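PDB 3E96: dihydrodipicolinate synthase from Bacillus clausii KSM-K16, which probably catalyses, like other members of the DapA family, the condensation of pyruvate with aspartate semialdehyde to 4-hydroxy-tetrahydrodipicolinate. Local coordinates for residues Phe59-Lys68 with Gly87-Leu98. Sequence-based numbering, arbitrary orientation.
Sequences FYALSLEEAK and GIGYATSTAIEL
At the C-terminal rim of the DapA-family TIM barrel, an aromatic cluster of F59, Y60 and Y90 joins the 3-10 turn 59-61 to the loop after strand 83-88. Y60 turns its edge toward the face of Y90 in an offset edge-to-face pair, with planes at 84° and Y60 CD1 3.7 Å from Y90 CE1. F59 meets Y90 obliquely, CZ to CE2 at 3.6 Å; its CG lies anti to the backbone N (chi1 172°), which carries the ring toward segment 87-98. Y90 OH donates to a water at 2.8 Å, and that water donates to F59 O and L62 O, tying the phenol to the turn and the residue after it. Replacing Y90 by an alanine is likely to leave this water without its hydroxyl donor and the Y60 edge without the face it meets. The ring of Y90 also meets Y90 of the second subunit, so the cluster reaches the dimer interface. Helices 64-78 and 92-105 run at 33° in their contacting segments. L64 CD2 packs on Y90 CE2 at 3.7 Å, while L98 CD2 lies 4.2 Å from A67 CB. At the outer margin K68 crosses E97 and forms a salt bridge, NZ meeting OE2 on its anti side at 2.7 Å.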
loop_
_atom_site.group_PDB
_atom_site.type_symbol
_atom_site.label_atom_id
_atom_site.label_comp_id
_atom_site.label_asym_id
_atom_site.label_seq_id
_atom_site.Cartn_x
_atom_site.Cartn_y
_atom_site.Cartn_z
ATOM N N PHE B 59 5.057 -10.054 0.821
ATOM C CA PHE B 59 3.643 -10.351 1.014
ATOM C C PHE B 59 2.722 -9.765 -0.058
ATOM O O PHE B 59 1.877 -10.468 -0.621
ATOM C CB PHE B 59 3.225 -9.836 2.396
ATOM C CG PHE B 59 1.752 -9.903 2.658
ATOM C CD1 PHE B 59 1.101 -11.125 2.736
ATOM C CD2 PHE B 59 1.021 -8.735 2.865
ATOM C CE1 PHE B 59 -0.259 -11.191 3.019
ATOM C CE2 PHE B 59 -0.339 -8.789 3.147
ATOM C CZ PHE B 59 -0.981 -10.022 3.226
ATOM N N TYR B 60 2.879 -8.476 -0.347
ATOM C CA TYR B 60 2.023 -7.824 -1.329
ATOM C C TYR B 60 2.211 -8.276 -2.771
ATOM O O TYR B 60 1.408 -7.936 -3.641
ATOM C CB TYR B 60 2.171 -6.309 -1.209
ATOM C CG TYR B 60 1.600 -5.801 0.097
ATOM C CD1 TYR B 60 0.242 -5.941 0.380
ATOM C CD2 TYR B 60 2.418 -5.219 1.065
ATOM C CE1 TYR B 60 -0.290 -5.516 1.592
ATOM C CE2 TYR B 60 1.894 -4.789 2.286
ATOM C CZ TYR B 60 0.536 -4.942 2.538
ATOM O OH TYR B 60 0.004 -4.510 3.731
ATOM N N ALA B 61 3.264 -9.050 -3.023
ATOM C CA ALA B 61 3.515 -9.567 -4.371
ATOM C C ALA B 61 2.910 -10.968 -4.502
ATOM O O ALA B 61 2.988 -11.601 -5.558
ATOM C CB ALA B 61 5.016 -9.616 -4.641
ATOM N N LEU B 62 2.300 -11.449 -3.421
ATOM C CA LEU B 62 1.677 -12.773 -3.420
ATOM C C LEU B 62 0.169 -12.676 -3.604
ATOM O O LEU B 62 -0.458 -11.712 -3.171
ATOM C CB LEU B 62 1.940 -13.489 -2.088
ATOM C CG LEU B 62 3.372 -13.638 -1.566
ATOM C CD1 LEU B 62 3.326 -14.249 -0.167
ATOM C CD2 LEU B 62 4.189 -14.508 -2.507
ATOM N N SER B 63 -0.418 -13.675 -4.253
ATOM C CA SER B 63 -1.866 -13.689 -4.409
ATOM C C SER B 63 -2.362 -14.123 -3.030
ATOM O O SER B 63 -1.568 -14.582 -2.203
ATOM C CB SER B 63 -2.287 -14.720 -5.452
ATOM O OG SER B 63 -1.971 -16.027 -5.009
ATOM N N LEU B 64 -3.656 -13.975 -2.770
ATOM C CA LEU B 64 -4.199 -14.376 -1.475
ATOM C C LEU B 64 -3.964 -15.861 -1.233
ATOM O O LEU B 64 -3.667 -16.278 -0.114
ATOM C CB LEU B 64 -5.700 -14.082 -1.403
ATOM C CG LEU B 64 -6.129 -12.616 -1.341
ATOM C CD1 LEU B 64 -7.653 -12.541 -1.190
ATOM C CD2 LEU B 64 -5.443 -11.927 -0.157
ATOM N N GLU B 65 -4.100 -16.661 -2.285
ATOM C CA GLU B 65 -3.901 -18.100 -2.165
ATOM C C GLU B 65 -2.435 -18.437 -1.885
ATOM O O GLU B 65 -2.142 -19.353 -1.119
ATOM C CB GLU B 65 -4.384 -18.801 -3.444
ATOM C CG GLU B 65 -4.259 -20.323 -3.434
ATOM C CD GLU B 65 -4.916 -20.967 -2.221
ATOM O OE1 GLU B 65 -6.019 -20.529 -1.828
ATOM O OE2 GLU B 65 -4.328 -21.923 -1.670
ATOM N N GLU B 66 -1.513 -17.707 -2.506
ATOM C CA GLU B 66 -0.096 -17.956 -2.271
ATOM C C GLU B 66 0.269 -17.579 -0.839
ATOM O O GLU B 66 1.111 -18.228 -0.213
ATOM C CB GLU B 66 0.769 -17.152 -3.242
ATOM C CG GLU B 66 0.760 -17.664 -4.664
ATOM C CD GLU B 66 1.643 -16.826 -5.567
ATOM O OE1 GLU B 66 1.530 -15.584 -5.516
ATOM O OE2 GLU B 66 2.445 -17.403 -6.327
ATOM N N ALA B 67 -0.360 -16.525 -0.322
ATOM C CA ALA B 67 -0.096 -16.086 1.046
ATOM C C ALA B 67 -0.545 -17.177 2.019
ATOM O O ALA B 67 0.175 -17.520 2.955
ATOM C CB ALA B 67 -0.838 -14.788 1.339
ATOM N N LYS B 68 -1.741 -17.716 1.794
ATOM C CA LYS B 68 -2.264 -18.768 2.659
ATOM C C LYS B 68 -1.365 -19.995 2.608
ATOM O O LYS B 68 -1.034 -20.575 3.644
ATOM C CB LYS B 68 -3.681 -19.162 2.232
ATOM C CG LYS B 68 -4.722 -18.082 2.442
ATOM C CD LYS B 68 -6.071 -18.513 1.878
ATOM C CE LYS B 68 -7.127 -17.437 2.094
ATOM N NZ LYS B 68 -8.428 -17.788 1.438
ATOM N N GLY B 87 1.583 -13.131 8.710
ATOM C CA GLY B 87 1.282 -11.774 8.307
ATOM C C GLY B 87 -0.046 -11.769 7.567
ATOM O O GLY B 87 -0.301 -12.648 6.734
ATOM N N ILE B 88 -0.898 -10.798 7.884
ATOM C CA ILE B 88 -2.198 -10.661 7.231
ATOM C C ILE B 88 -2.442 -9.181 6.942
ATOM O O ILE B 88 -1.759 -8.313 7.498
ATOM C CB ILE B 88 -3.356 -11.224 8.112
ATOM C CG1 ILE B 88 -3.479 -10.429 9.413
ATOM C CG2 ILE B 88 -3.104 -12.695 8.426
ATOM C CD1 ILE B 88 -4.647 -10.893 10.297
ATOM N N GLY B 89 -3.400 -8.887 6.068
ATOM C CA GLY B 89 -3.671 -7.496 5.733
ATOM C C GLY B 89 -4.831 -7.306 4.768
ATOM O O GLY B 89 -5.675 -8.191 4.638
ATOM N N TYR B 90 -4.855 -6.150 4.101
ATOM C CA TYR B 90 -5.892 -5.776 3.133
ATOM C C TYR B 90 -7.191 -5.338 3.814
ATOM O O TYR B 90 -7.178 -4.945 4.978
ATOM C CB TYR B 90 -6.165 -6.934 2.169
ATOM C CG TYR B 90 -4.953 -7.337 1.356
ATOM C CD1 TYR B 90 -4.359 -6.442 0.465
ATOM C CD2 TYR B 90 -4.406 -8.617 1.470
ATOM C CE1 TYR B 90 -3.251 -6.810 -0.295
ATOM C CE2 TYR B 90 -3.298 -8.997 0.712
ATOM C CZ TYR B 90 -2.728 -8.089 -0.168
ATOM O OH TYR B 90 -1.637 -8.464 -0.926
ATOM N N ALA B 91 -8.304 -5.387 3.087
ATOM C CA ALA B 91 -9.594 -5.000 3.653
ATOM C C ALA B 91 -9.853 -5.836 4.907
ATOM O O ALA B 91 -9.403 -6.979 4.993
ATOM C CB ALA B 91 -10.704 -5.224 2.624
ATOM N N THR B 92 -10.584 -5.284 5.873
ATOM C CA THR B 92 -10.848 -6.017 7.110
ATOM C C THR B 92 -11.371 -7.437 6.902
ATOM O O THR B 92 -10.886 -8.371 7.540
ATOM C CB THR B 92 -11.821 -5.246 8.043
ATOM O OG1 THR B 92 -13.089 -5.082 7.403
ATOM C CG2 THR B 92 -11.256 -3.884 8.378
ATOM N N SER B 93 -12.344 -7.613 6.013
ATOM C CA SER B 93 -12.888 -8.949 5.769
ATOM C C SER B 93 -11.798 -9.875 5.231
ATOM O O SER B 93 -11.725 -11.046 5.598
ATOM C CB SER B 93 -14.045 -8.891 4.769
ATOM O OG SER B 93 -13.598 -8.469 3.492
ATOM N N THR B 94 -10.960 -9.338 4.351
ATOM C CA THR B 94 -9.866 -10.099 3.756
ATOM C C THR B 94 -8.832 -10.477 4.819
ATOM O O THR B 94 -8.346 -11.608 4.854
ATOM C CB THR B 94 -9.173 -9.279 2.656
ATOM O OG1 THR B 94 -10.141 -8.899 1.672
ATOM C CG2 THR B 94 -8.068 -10.090 1.984
ATOM N N ALA B 95 -8.497 -9.524 5.685
ATOM C CA ALA B 95 -7.524 -9.779 6.742
ATOM C C ALA B 95 -8.061 -10.881 7.650
ATOM O O ALA B 95 -7.322 -11.772 8.071
ATOM C CB ALA B 95 -7.277 -8.508 7.546
ATOM N N ILE B 96 -9.356 -10.819 7.946
ATOM C CA ILE B 96 -9.978 -11.820 8.800
ATOM C C ILE B 96 -9.947 -13.188 8.123
ATOM O O ILE B 96 -9.747 -14.205 8.785
ATOM C CB ILE B 96 -11.431 -11.417 9.148
ATOM C CG1 ILE B 96 -11.408 -10.147 10.006
ATOM C CG2 ILE B 96 -12.131 -12.551 9.903
ATOM C CD1 ILE B 96 -12.768 -9.496 10.201
ATOM N N GLU B 97 -10.136 -13.208 6.805
ATOM C CA GLU B 97 -10.100 -14.458 6.047
ATOM C C GLU B 97 -8.698 -15.062 6.135
ATOM O O GLU B 97 -8.538 -16.258 6.395
ATOM C CB GLU B 97 -10.451 -14.208 4.576
ATOM C CG GLU B 97 -10.439 -15.465 3.712
ATOM C CD GLU B 97 -10.780 -15.184 2.257
ATOM O OE1 GLU B 97 -11.806 -14.518 2.002
ATOM O OE2 GLU B 97 -10.030 -15.635 1.368
ATOM N N LEU B 98 -7.684 -14.230 5.916
ATOM C CA LEU B 98 -6.298 -14.687 5.988
ATOM C C LEU B 98 -5.959 -15.130 7.409
ATOM O O LEU B 98 -5.252 -16.116 7.607
ATOM C CB LEU B 98 -5.338 -13.570 5.558
ATOM C CG LEU B 98 -5.241 -13.227 4.068
ATOM C CD1 LEU B 98 -4.486 -11.909 3.909
ATOM C CD2 LEU B 98 -4.526 -14.343 3.320
HETATM O O HOH W 1 -0.797 -11.074 -0.620
HETATM O O HOH W 2 -2.716 -4.234 4.336
HETATM O O HOH W 3 -0.807 -6.570 -3.320
#